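Local coordinates for Ice-binding protein 1 (Shewanella frigidimarina, PDB 6BG8) that binds ice as an adhesin that attaches the bacterium to ice in its aquatic habitat and inhibits growth of the ice crystals, at residues L8-V11 and A12-A15; I22-T25 and S26-I30; F87-Q90 and S91-D94; W184-A187 and G188-I192. All coordinates share one frame; numbering follows the deposited sequence.

Contact 1: L8-V11 and A12-A15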
ATOM      1  N   LEU A   8      -8.830   8.406   1.539  1.00  7.25           N
ATOM      2  CA  LEU A   8      -7.911   7.796   2.497  1.00  4.93           C
ATOM      3  C   LEU A   8      -7.913   8.486   3.852  1.00  7.10           C
ATOM      4  O   LEU A   8      -7.485   7.881   4.837  1.00  7.50           O
ATOM      5  CB  LEU A   8      -6.474   7.781   1.945  1.00  8.48           C
ATOM      6  CG  LEU A   8      -6.072   6.473   1.253  1.00 11.65           C
ATOM      7  CD1 LEU A   8      -7.074   6.107   0.170  1.00 12.75           C
ATOM      8  CD2 LEU A   8      -4.646   6.557   0.681  1.00  9.71           C
ATOM      9  N   GLY A   9      -8.379   9.724   3.931  1.00  9.02           N
ATOM     10  CA  GLY A   9      -8.423  10.381   5.222  1.00  9.10           C
ATOM     11  C   GLY A   9      -7.033  10.471   5.812  1.00  5.43           C
ATOM     12  O   GLY A   9      -6.061  10.821   5.129  1.00  8.23           O
ATOM     13  N   GLU A  10      -6.929  10.107   7.091  1.00  7.77           N
ATOM     14  CA  GLU A  10      -5.664  10.251   7.801  1.00  8.17           C
ATOM     15  C   GLU A  10      -4.590   9.317   7.259  1.00  7.14           C
ATOM     16  O   GLU A  10      -3.396   9.610   7.394  1.00  8.06           O
ATOM     17  CB  GLU A  10      -5.870   9.990   9.292  1.00 11.54           C
ATOM     18  CG  GLU A  10      -4.661  10.356  10.148  1.00  7.69           C
ATOM     19  CD  GLU A  10      -4.412  11.847  10.153  1.00 11.78           C
ATOM     20  OE1 GLU A  10      -5.392  12.615  10.203  1.00 10.23           O
ATOM     21  OE2 GLU A  10      -3.239  12.256  10.100  1.00 10.68           O
ATOM     22  N   VAL A  11      -4.975   8.183   6.665  1.00  6.27           N
ATOM     23  CA  VAL A  11      -3.947   7.208   6.302  1.00  6.83           C
ATOM     24  C   VAL A  11      -3.240   7.553   5.002  1.00 10.05           C
ATOM     25  O   VAL A  11      -2.304   6.839   4.619  1.00  8.30           O
ATOM     26  CB  VAL A  11      -4.507   5.769   6.251  1.00  7.68           C
ATOM     27  CG1 VAL A  11      -5.319   5.469   7.520  1.00 11.83           C
ATOM     28  CG2 VAL A  11      -5.312   5.513   4.986  1.00  8.41           C
ATOM     29  N   ALA A  12      -3.637   8.637   4.322  1.00  8.43           N
ATOM     30  CA  ALA A  12      -2.860   9.129   3.183  1.00 11.76           C
ATOM     31  C   ALA A  12      -1.417   9.438   3.568  1.00  7.69           C
ATOM     32  O   ALA A  12      -0.524   9.387   2.716  1.00 10.70           O
ATOM     33  CB  ALA A  12      -3.514  10.378   2.597  1.00 10.15           C
ATOM     34  N   ARG A  13      -1.167   9.747   4.843  1.00  9.02           N
ATOM     35  CA  ARG A  13       0.178  10.096   5.288  1.00  8.36           C
ATOM     36  C   ARG A  13       1.121   8.903   5.321  1.00  7.30           C
ATOM     37  O   ARG A  13       2.339   9.095   5.396  1.00  8.65           O
ATOM     38  CB  ARG A  13       0.128  10.701   6.692  1.00  7.46           C
ATOM     39  CG  ARG A  13      -0.314   9.699   7.743  1.00  8.07           C
ATOM     40  CD  ARG A  13      -0.615  10.384   9.061  1.00 10.02           C
ATOM     41  NE  ARG A  13       0.605  10.990   9.575  1.00  8.04           N
ATOM     42  CZ  ARG A  13       0.666  12.136  10.240  1.00 11.91           C
ATOM     43  NH1 ARG A  13      -0.438  12.819  10.506  1.00  9.99           N
ATOM     44  NH2 ARG A  13       1.846  12.596  10.638  1.00 10.47           N
ATOM     45  N   PHE A  14       0.602   7.682   5.316  1.00  7.54           N
ATOM     46  CA  PHE A  14       1.445   6.512   5.533  1.00  7.67           C
ATOM     47  C   PHE A  14       1.996   5.980   4.219  1.00 12.07           C
ATOM     48  O   PHE A  14       1.265   5.862   3.228  1.00  8.65           O
ATOM     49  CB  PHE A  14       0.673   5.400   6.238  1.00  8.80           C
ATOM     50  CG  PHE A  14       0.299   5.724   7.649  1.00  7.14           C
ATOM     51  CD1 PHE A  14       1.236   5.622   8.677  1.00  7.76           C
ATOM     52  CD2 PHE A  14      -0.995   6.124   7.958  1.00  8.85           C
ATOM     53  CE1 PHE A  14       0.882   5.916   9.993  1.00  8.67           C
ATOM     54  CE2 PHE A  14      -1.355   6.425   9.263  1.00  7.92           C
ATOM     55  CZ  PHE A  14      -0.416   6.323  10.286  1.00  6.53           C
ATOM     56  N   ALA A  15       3.293   5.666   4.225  1.00  7.87           N
ATOM     57  CA  ALA A  15       3.853   4.746   3.242  1.00  4.35           C
ATOM     58  C   ALA A  15       3.467   3.307   3.571  1.00  6.62           C
ATOM     59  O   ALA A  15       3.181   2.508   2.672  1.00  8.51           O
ATOM     60  CB  ALA A  15       5.378   4.899   3.205  1.00  7.05           C
TER
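A short 3-10 turn leads into strand 14-18, and one edge of it pairs Glu10 with Arg13, three residues on. The two side chains run side by side in the same direction, and Arg13 NH1 donates to Glu10 OE2 at 2.9 Å, forming a salt bridge. The carboxylate oxygen lies almost in the guanidinium plane, at the edge, and is met nearly along its C-O axis; the two planes are 30° apart. Glu10 reaches this position with CG anti to the backbone N (chi1 -170°) and a bend at chi2. Each charged group has a second partner: Tyr81 OH bonds to Glu10 OE1, and Asp34 forms a salt bridge with Arg13 NE. Such a turn is drawn together by bonds from residue i+3 back to i. Here Phe14 N donates to Val11 O at 3.1 Å, while Ala12 N to Gly9 O and Arg13 N to Glu10 O are weak, both 3.4 Å. In this ice-binding domain the turn delivers the chain from beneath helix 84-103 into the beta-solenoid. On the apolar side, Phe14 turns its ring edge to Val11, with CD2 3.6 Å from Val11 CA, while Arg13 CG lies over one ring face, offset toward the rim. Further back, Leu8 CB meets Ala12 CB at 4.0 Å, and Leu8 also packs on Arg219 of the neighbouring strand 219-222.

Contact 2: I22-T25 and S26-I30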
ATOM      1  N   ILE A  22       5.061  -4.339  11.342  1.00  6.62           N
ATOM      2  CA  ILE A  22       5.803  -3.993  10.133  1.00  6.40           C
ATOM      3  C   ILE A  22       7.230  -4.453  10.364  1.00  8.54           C
ATOM      4  O   ILE A  22       7.839  -4.100  11.383  1.00  8.07           O
ATOM      5  CB  ILE A  22       5.760  -2.493   9.816  1.00  5.79           C
ATOM      6  CG1 ILE A  22       4.325  -2.067   9.493  1.00  4.44           C
ATOM      7  CG2 ILE A  22       6.683  -2.188   8.630  1.00  6.73           C
ATOM      8  CD1 ILE A  22       4.137  -0.560   9.416  1.00  8.20           C
ATOM      9  N   THR A  23       7.748  -5.271   9.459  1.00  8.97           N
ATOM     10  CA  THR A  23       9.079  -5.836   9.624  1.00  6.45           C
ATOM     11  C   THR A  23       9.886  -5.664   8.349  1.00  8.76           C
ATOM     12  O   THR A  23       9.337  -5.542   7.250  1.00  9.21           O
ATOM     13  CB  THR A  23       9.034  -7.326   9.990  1.00  8.57           C
ATOM     14  OG1 THR A  23       8.692  -8.104   8.838  1.00  8.46           O
ATOM     15  CG2 THR A  23       8.035  -7.591  11.117  1.00  8.91           C
ATOM     16  N   THR A  24      11.213  -5.676   8.516  1.00  7.80           N
ATOM     17  CA  THR A  24      12.123  -5.611   7.383  1.00  9.10           C
ATOM     18  C   THR A  24      13.387  -6.398   7.694  1.00  9.90           C
ATOM     19  O   THR A  24      13.833  -6.484   8.846  1.00  7.89           O
ATOM     20  CB  THR A  24      12.513  -4.172   7.004  1.00  6.62           C
ATOM     21  OG1 THR A  24      13.309  -4.194   5.811  1.00  7.70           O
ATOM     22  CG2 THR A  24      13.347  -3.520   8.106  1.00  7.29           C
ATOM     23  N   THR A  25      13.942  -6.988   6.648  1.00  7.73           N
ATOM     24  CA  THR A  25      15.331  -7.391   6.666  1.00  7.56           C
ATOM     25  C   THR A  25      16.207  -6.166   6.418  1.00  7.55           C
ATOM     26  O   THR A  25      15.716  -5.061   6.173  1.00  8.03           O
ATOM     27  CB  THR A  25      15.585  -8.454   5.605  1.00  7.81           C
ATOM     28  OG1 THR A  25      15.423  -7.844   4.326  1.00  9.67           O
ATOM     29  CG2 THR A  25      14.588  -9.593   5.728  1.00  9.29           C
ATOM     30  N   SER A  26      17.519  -6.351   6.510  1.00  7.84           N
ATOM     31  CA  SER A  26      18.399  -5.219   6.276  1.00  4.77           C
ATOM     32  C   SER A  26      18.331  -4.802   4.805  1.00  8.03           C
ATOM     33  O   SER A  26      17.932  -5.576   3.933  1.00 12.15           O
ATOM     34  CB  SER A  26      19.835  -5.568   6.676  1.00 12.12           C
ATOM     35  OG  SER A  26      20.343  -6.575   5.831  1.00 21.25           O
ATOM     36  N   GLY A  27      18.693  -3.552   4.539  1.00  8.67           N
ATOM     37  CA  GLY A  27      18.816  -3.075   3.177  1.00 10.44           C
ATOM     38  C   GLY A  27      17.612  -2.361   2.605  1.00  8.51           C
ATOM     39  O   GLY A  27      17.590  -2.101   1.390  1.00  9.56           O
ATOM     40  N   SER A  28      16.619  -2.038   3.423  1.00  7.13           N
ATOM     41  CA  SER A  28      15.420  -1.348   2.969  1.00  5.52           C
ATOM     42  C   SER A  28      15.605   0.164   3.072  1.00  9.70           C
ATOM     43  O   SER A  28      16.408   0.667   3.867  1.00 10.60           O
ATOM     44  CB  SER A  28      14.189  -1.772   3.791  1.00  8.39           C
ATOM     45  OG  SER A  28      13.776  -3.093   3.489  1.00  9.16           O
ATOM     46  N   ALA A  29      14.850   0.887   2.246  1.00  7.66           N
ATOM     47  CA  ALA A  29      14.878   2.349   2.232  1.00 10.10           C
ATOM     48  C   ALA A  29      13.472   2.843   1.944  1.00  8.46           C
ATOM     49  O   ALA A  29      12.985   2.681   0.819  1.00 10.54           O
ATOM     50  CB  ALA A  29      15.847   2.874   1.174  1.00  8.63           C
ATOM     51  N   ILE A  30      12.827   3.461   2.938  1.00  9.41           N
ATOM     52  CA  ILE A  30      11.465   3.976   2.803  1.00  9.87           C
ATOM     53  C   ILE A  30      11.523   5.498   2.806  1.00  8.09           C
ATOM     54  O   ILE A  30      12.286   6.092   3.575  1.00  9.36           O
ATOM     55  CB  ILE A  30      10.548   3.443   3.923  1.00  9.73           C
ATOM     56  CG1 ILE A  30      10.629   1.914   3.985  1.00 11.38           C
ATOM     57  CG2 ILE A  30       9.099   3.886   3.707  1.00  6.62           C
ATOM     58  CD1 ILE A  30      10.963   1.386   5.344  1.00 17.75           C
TER
HETATM   59  O   HOH W   1      16.388  -2.377   6.403  1.00  9.15           O
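The flat group between Thr24 and Ser28 is the carbonyl of Thr25, and two donors come to its oxygen. Thr24 OG1 lies in the carbonyl plane, on a lone pair of Thr25 O, at 2.6 Å and with a C=O...donor angle of 134°. A water also donates to Thr25 O, at 2.8 Å, and accepts from Ser28 N at 3.0 Å, so it spans the mouth of the turn between the backbones of Thr25 and Ser28. The Thr24 hydroxyl is itself an acceptor: Ser28 OG donates to Thr24 OG1 at 2.6 Å. With Thr24 OG1 turned beside its own carbonyl carbon (chi1 -175°), the hydroxyl can face the next carbonyl and Ser28 together. The turn is one corner of the beta-solenoid, where strand 21-24 gives way to strand 29-31. Gly27 makes the bend with a positive phi of 95°, at backbone angles that would press a CB against the preceding carbonyl oxygen. The donor chain begins outside the turn, because Asn232 N bonds to Ser28 OG. It therefore runs from Asn232 through two buried hydroxyls to Thr25 O. Exposed Thr25 instead hydrogen-bonds through OG1 to Asp230 on the adjoining coil. The Thr25 side chain is about 6 Å from that of Thr212, a probable ice-binding residue by analogy with relatives.

Contact 3: F87-Q90 and S91-D94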
ATOM      1  N   PHE A  87      -4.870   9.600  17.526  1.00  8.92           N
ATOM      2  CA  PHE A  87      -4.322   9.562  16.169  1.00  6.66           C
ATOM      3  C   PHE A  87      -4.421   8.160  15.586  1.00  8.60           C
ATOM      4  O   PHE A  87      -4.807   7.987  14.421  1.00  6.56           O
ATOM      5  CB  PHE A  87      -2.869  10.040  16.184  1.00  6.80           C
ATOM      6  CG  PHE A  87      -2.088   9.694  14.940  1.00  6.54           C
ATOM      7  CD1 PHE A  87      -2.391  10.289  13.724  1.00  8.43           C
ATOM      8  CD2 PHE A  87      -1.043   8.778  14.993  1.00  8.59           C
ATOM      9  CE1 PHE A  87      -1.670   9.975  12.581  1.00  8.02           C
ATOM     10  CE2 PHE A  87      -0.311   8.463  13.855  1.00  6.17           C
ATOM     11  CZ  PHE A  87      -0.633   9.063  12.642  1.00  7.32           C
ATOM     12  N   ILE A  88      -4.080   7.149  16.388  1.00  8.43           N
ATOM     13  CA  ILE A  88      -4.206   5.764  15.946  1.00  8.02           C
ATOM     14  C   ILE A  88      -5.673   5.418  15.695  1.00  6.73           C
ATOM     15  O   ILE A  88      -6.001   4.685  14.753  1.00  7.40           O
ATOM     16  CB  ILE A  88      -3.570   4.820  16.985  1.00  5.35           C
ATOM     17  CG1 ILE A  88      -2.045   5.047  17.108  1.00  5.99           C
ATOM     18  CG2 ILE A  88      -3.943   3.359  16.687  1.00  8.34           C
ATOM     19  CD1 ILE A  88      -1.241   4.636  15.889  1.00  7.74           C
ATOM     20  N   ASN A  89      -6.577   5.936  16.531  1.00  5.61           N
ATOM     21  CA  ASN A  89      -7.995   5.632  16.366  1.00  5.69           C
ATOM     22  C   ASN A  89      -8.513   6.113  15.019  1.00  8.57           C
ATOM     23  O   ASN A  89      -9.222   5.382  14.315  1.00  7.78           O
ATOM     24  CB  ASN A  89      -8.803   6.271  17.489  1.00  7.23           C
ATOM     25  CG  ASN A  89      -8.667   5.521  18.775  1.00 10.16           C
ATOM     26  OD1 ASN A  89      -8.180   4.387  18.792  1.00  7.25           O
ATOM     27  ND2 ASN A  89      -9.090   6.144  19.866  1.00  9.39           N
ATOM     28  N   GLN A  90      -8.197   7.360  14.660  1.00  6.52           N
ATOM     29  CA  GLN A  90      -8.656   7.881  13.381  1.00  9.08           C
ATOM     30  C   GLN A  90      -7.999   7.145  12.229  1.00  8.18           C
ATOM     31  O   GLN A  90      -8.644   6.886  11.207  1.00  9.76           O
ATOM     32  CB  GLN A  90      -8.397   9.384  13.277  1.00  7.27           C
ATOM     33  CG  GLN A  90      -9.196  10.036  12.157  1.00 10.13           C
ATOM     34  CD  GLN A  90     -10.694   9.895  12.386  1.00  7.64           C
ATOM     35  OE1 GLN A  90     -11.227  10.371  13.392  1.00 12.10           O
ATOM     36  NE2 GLN A  90     -11.375   9.232  11.463  1.00  8.28           N
ATOM     37  N   SER A  91      -6.717   6.792  12.375  1.00  7.37           N
ATOM     38  CA  SER A  91      -6.050   6.042  11.321  1.00  6.68           C
ATOM     39  C   SER A  91      -6.696   4.677  11.138  1.00  6.42           C
ATOM     40  O   SER A  91      -6.930   4.241  10.003  1.00  7.66           O
ATOM     41  CB  SER A  91      -4.559   5.909  11.639  1.00  5.27           C
ATOM     42  OG  SER A  91      -3.935   7.183  11.598  1.00  7.32           O
ATOM     43  N   ARG A  92      -7.014   3.998  12.245  1.00  4.88           N
ATOM     44  CA  ARG A  92      -7.652   2.688  12.148  1.00  6.47           C
ATOM     45  C   ARG A  92      -9.005   2.793  11.453  1.00 10.32           C
ATOM     46  O   ARG A  92      -9.327   1.990  10.569  1.00  8.44           O
ATOM     47  CB  ARG A  92      -7.804   2.067  13.546  1.00  9.11           C
ATOM     48  CG  ARG A  92      -8.327   0.630  13.529  1.00  5.85           C
ATOM     49  CD  ARG A  92      -8.652   0.102  14.926  1.00  5.73           C
ATOM     50  NE  ARG A  92      -7.510   0.103  15.844  1.00  7.02           N
ATOM     51  CZ  ARG A  92      -7.340   0.990  16.823  1.00  4.65           C
ATOM     52  NH1 ARG A  92      -8.219   1.965  16.988  1.00  8.11           N
ATOM     53  NH2 ARG A  92      -6.271   0.928  17.620  1.00  6.59           N
ATOM     54  N   THR A  93      -9.808   3.791  11.832  1.00  8.39           N
ATOM     55  CA  THR A  93     -11.124   3.955  11.221  1.00  8.71           C
ATOM     56  C   THR A  93     -10.994   4.263   9.731  1.00  7.10           C
ATOM     57  O   THR A  93     -11.672   3.652   8.894  1.00  6.81           O
ATOM     58  CB  THR A  93     -11.889   5.063  11.946  1.00  6.09           C
ATOM     59  OG1 THR A  93     -12.139   4.661  13.297  1.00  7.43           O
ATOM     60  CG2 THR A  93     -13.223   5.369  11.259  1.00 10.16           C
ATOM     61  N   ASP A  94     -10.104   5.197   9.380  1.00  7.34           N
ATOM     62  CA  ASP A  94      -9.991   5.610   7.983  1.00  6.18           C
ATOM     63  C   ASP A  94      -9.438   4.493   7.104  1.00  7.26           C
ATOM     64  O   ASP A  94      -9.802   4.400   5.925  1.00  7.85           O
ATOM     65  CB  ASP A  94      -9.129   6.869   7.872  1.00  6.88           C
ATOM     66  CG  ASP A  94      -9.808   8.091   8.472  1.00  9.61           C
ATOM     67  OD1 ASP A  94     -10.968   7.968   8.935  1.00  8.19           O
ATOM     68  OD2 ASP A  94      -9.181   9.170   8.501  1.00  7.01           O
TER
HETATM   69  O   HOH W   2     -10.574   3.115  15.609  1.00  4.56           O
HETATM   70  O   HOH W   3      -6.252   2.723  19.851  1.00  6.70           O
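Arg92 can be followed outward from helix 84-103, back over the preceding turn toward Ile88 and Asn89. Its CB lies 3.4 Å from Ile88 O, against the preceding turn. CG is anti to the backbone N (chi1 -174°), and a bend at chi3 swings the guanidinium back along the helix. NE forms a salt bridge with Asp39 outside the helix. NH1 donates to Asn89 OD1 at 3.0 Å in a fairly straight bond (161°), with the oxygen at the guanidinium edge and close to its plane, although the amide plane is turned 52° from it. NH2 passes Ile88 CG2 at 3.5 Å and also bonds to Leu38 O. Two waters lie near the guanidinium plane: one, beside Asn89 OD1, bridges that oxygen to NH2, and the other, on the far side of NH1, bridges NH1 to Asn89 O.

Round the helix, the i to i+4 spacing brings Gln90 to Asp94. The NE2 donor of Gln90 lies 2.9 Å from Asp94 OD1, approaching from above the carboxylate plane, while Asp94 OD2 accepts from Glu10 N in the turn beneath. On the buried side, Ser91 doubles its backbone bond: Ser91 N and Ser91 OG reach Phe87 O from opposite faces of the carbonyl plane, at 3.0 Å and 3.1 Å. Ser91 OG also lies over one face of the Phe87 ring, offset toward the rim. With both Asp94 oxygens receiving N-H donors, the carboxylate is probably stabilised in its ionised form, and the guanidinium of Arg92 is fixed in rotation by partners on each of its nitrogens.

Contact 4: W184-A187 and G188-I192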
ATOM      1  N   TRP A 184      -4.997  -1.372  -5.275  1.00  6.67           N
ATOM      2  CA  TRP A 184      -5.051  -2.823  -5.249  1.00  8.24           C
ATOM      3  C   TRP A 184      -5.734  -3.242  -3.959  1.00  4.26           C
ATOM      4  O   TRP A 184      -5.278  -2.879  -2.874  1.00  9.66           O
ATOM      5  CB  TRP A 184      -3.649  -3.437  -5.305  1.00  7.60           C
ATOM      6  CG  TRP A 184      -2.824  -3.011  -6.476  1.00  6.38           C
ATOM      7  CD1 TRP A 184      -1.956  -1.956  -6.537  1.00  6.25           C
ATOM      8  CD2 TRP A 184      -2.789  -3.636  -7.764  1.00  7.57           C
ATOM      9  NE1 TRP A 184      -1.387  -1.886  -7.789  1.00  9.28           N
ATOM     10  CE2 TRP A 184      -1.884  -2.908  -8.558  1.00  7.35           C
ATOM     11  CE3 TRP A 184      -3.434  -4.746  -8.318  1.00  8.57           C
ATOM     12  CZ2 TRP A 184      -1.616  -3.247  -9.879  1.00  7.14           C
ATOM     13  CZ3 TRP A 184      -3.163  -5.084  -9.639  1.00  7.58           C
ATOM     14  CH2 TRP A 184      -2.266  -4.334 -10.402  1.00  8.94           C
ATOM     15  N   ARG A 185      -6.799  -4.027  -4.070  1.00  4.80           N
ATOM     16  CA  ARG A 185      -7.555  -4.485  -2.903  1.00  4.75           C
ATOM     17  C   ARG A 185      -7.615  -6.001  -2.953  1.00  6.71           C
ATOM     18  O   ARG A 185      -8.183  -6.561  -3.893  1.00  8.18           O
ATOM     19  CB  ARG A 185      -8.971  -3.899  -2.903  1.00  7.02           C
ATOM     20  CG  ARG A 185      -9.779  -4.064  -1.608  1.00  7.83           C
ATOM     21  CD  ARG A 185     -10.301  -5.493  -1.378  1.00  7.44           C
ATOM     22  NE  ARG A 185     -11.167  -6.003  -2.442  1.00  8.55           N
ATOM     23  CZ  ARG A 185     -11.984  -7.045  -2.296  1.00  8.81           C
ATOM     24  NH1 ARG A 185     -12.052  -7.684  -1.127  1.00  7.06           N
ATOM     25  NH2 ARG A 185     -12.732  -7.455  -3.314  1.00  9.77           N
ATOM     26  N   THR A 186      -7.066  -6.671  -1.944  1.00  7.71           N
ATOM     27  CA  THR A 186      -7.155  -8.126  -1.879  1.00  6.75           C
ATOM     28  C   THR A 186      -7.874  -8.538  -0.606  1.00  4.86           C
ATOM     29  O   THR A 186      -7.572  -8.023   0.477  1.00  7.20           O
ATOM     30  CB  THR A 186      -5.770  -8.794  -1.943  1.00  6.30           C
ATOM     31  OG1 THR A 186      -4.958  -8.348  -0.853  1.00  7.42           O
ATOM     32  CG2 THR A 186      -5.075  -8.469  -3.266  1.00  6.68           C
ATOM     33  N   ALA A 187      -8.826  -9.467  -0.735  1.00  7.15           N
ATOM     34  CA  ALA A 187      -9.396 -10.101   0.450  1.00  7.29           C
ATOM     35  C   ALA A 187      -8.410 -11.067   1.088  1.00  7.93           C
ATOM     36  O   ALA A 187      -8.528 -11.368   2.282  1.00  9.79           O
ATOM     37  CB  ALA A 187     -10.694 -10.835   0.099  1.00  8.24           C
ATOM     38  N   GLY A 188      -7.448 -11.550   0.316  1.00  6.57           N
ATOM     39  CA  GLY A 188      -6.321 -12.309   0.806  1.00  6.36           C
ATOM     40  C   GLY A 188      -5.094 -11.435   0.941  1.00  7.46           C
ATOM     41  O   GLY A 188      -5.185 -10.237   1.233  1.00  9.05           O
ATOM     42  N   LYS A 189      -3.936 -12.034   0.735  1.00  5.53           N
ATOM     43  CA  LYS A 189      -2.690 -11.298   0.884  1.00  5.37           C
ATOM     44  C   LYS A 189      -2.215 -10.749  -0.454  1.00  4.23           C
ATOM     45  O   LYS A 189      -2.629 -11.203  -1.521  1.00  7.27           O
ATOM     46  CB  LYS A 189      -1.604 -12.195   1.475  1.00  8.80           C
ATOM     47  CG  LYS A 189      -1.174 -13.336   0.570  1.00  8.15           C
ATOM     48  CD  LYS A 189      -0.063 -14.143   1.222  1.00 12.15           C
ATOM     49  CE  LYS A 189       0.246 -15.400   0.415  1.00 19.54           C
ATOM     50  NZ  LYS A 189       1.199 -16.317   1.124  1.00 18.80           N
ATOM     51  N   THR A 190      -1.326  -9.763  -0.380  1.00  7.40           N
ATOM     52  CA  THR A 190      -0.613  -9.252  -1.544  1.00  6.07           C
ATOM     53  C   THR A 190       0.872  -9.561  -1.391  1.00  6.82           C
ATOM     54  O   THR A 190       1.482  -9.234  -0.362  1.00  6.14           O
ATOM     55  CB  THR A 190      -0.832  -7.748  -1.721  1.00  7.17           C
ATOM     56  OG1 THR A 190      -2.215  -7.498  -2.022  1.00  8.16           O
ATOM     57  CG2 THR A 190       0.029  -7.205  -2.858  1.00  5.06           C
ATOM     58  N   VAL A 191       1.440 -10.214  -2.399  1.00  4.53           N
ATOM     59  CA  VAL A 191       2.841 -10.634  -2.396  1.00  4.94           C
ATOM     60  C   VAL A 191       3.499 -10.031  -3.627  1.00  6.12           C
ATOM     61  O   VAL A 191       3.030 -10.242  -4.752  1.00  8.79           O
ATOM     62  CB  VAL A 191       2.969 -12.165  -2.389  1.00  6.18           C
ATOM     63  CG1 VAL A 191       4.421 -12.576  -2.410  1.00  7.46           C
ATOM     64  CG2 VAL A 191       2.255 -12.756  -1.180  1.00  8.34           C
ATOM     65  N   ILE A 192       4.574  -9.274  -3.421  1.00  6.87           N
ATOM     66  CA  ILE A 192       5.262  -8.559  -4.490  1.00  9.45           C
ATOM     67  C   ILE A 192       6.599  -9.243  -4.754  1.00  6.40           C
ATOM     68  O   ILE A 192       7.389  -9.438  -3.824  1.00  7.73           O
ATOM     69  CB  ILE A 192       5.427  -7.077  -4.113  1.00  7.06           C
ATOM     70  CG1 ILE A 192       4.032  -6.438  -4.029  1.00  7.86           C
ATOM     71  CG2 ILE A 192       6.301  -6.343  -5.117  1.00  6.94           C
ATOM     72  CD1 ILE A 192       3.996  -5.057  -3.388  1.00  9.35           C
TER
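Gly188 and Thr186 hold most of the buried surface at this corner, and they meet through one bond: Thr186 OG1 donates to Gly188 O at 2.8 Å. The hydroxyl does not approach along a lone pair. It stands above the carbonyl plane, 60° out of it, with a C=O...donor angle of 118°. Thr186 places OG1 between its backbone N and carbonyl carbon (chi1 59°), and from there the oxygen faces into the turn that its own chain is making.

Thr190 closes the other side. Its OG1 donates to Thr186 OG1 at 3.1 Å, the two threonine side chains meeting at about a right angle. The methyl of Thr186 also lies close, with CG2 3.3 Å from Thr190 OG1. This is a corner of the beta-solenoid, where strand 182-186 leaves one face and strand 190-192 starts the next. Gly188, without a side chain, occupies the bend itself, while Lys189 at the exit gives its backbone N to Asn161 OD1 on the adjoining coil.

Both threonines are buried: Thr186 lies between Leu162 of one adjoining coil and Ala204 of the other, while Thr190 packs on Val202 and Ala204. Further in, the ring of Trp184 stacks on that of Phe156. The chemistry is that of a short hydrogen-bond chain, in which the buried Thr186 hydroxyl accepts from Thr190 OG1 and donates to Gly188 O, so that this one group is used both as acceptor and as donor, tying the end of one strand to the start of the next.

Along the chain the contacts come in numerical order, all within the C-terminal ice-binding domain of the adhesin. Contacts 1 and 3 are neighbours, their centres about 10 Å apart, with Phe14 and Val11 packed against Ser91; here helix 84-103 lies along the solenoid and the entry turn is wedged between them. Contacts 2 and 4 are corners of two different coils, about 19 Å apart between centres, and their strands 21-24 and 190-192 share a parallel sheet with 226-229 and 208-210 between them. Contact 1 touches contact 2 through Ala15 and Ile30. The helix thus packs along one side of the solenoid, while contact 2 lies near the probable ice-binding motif.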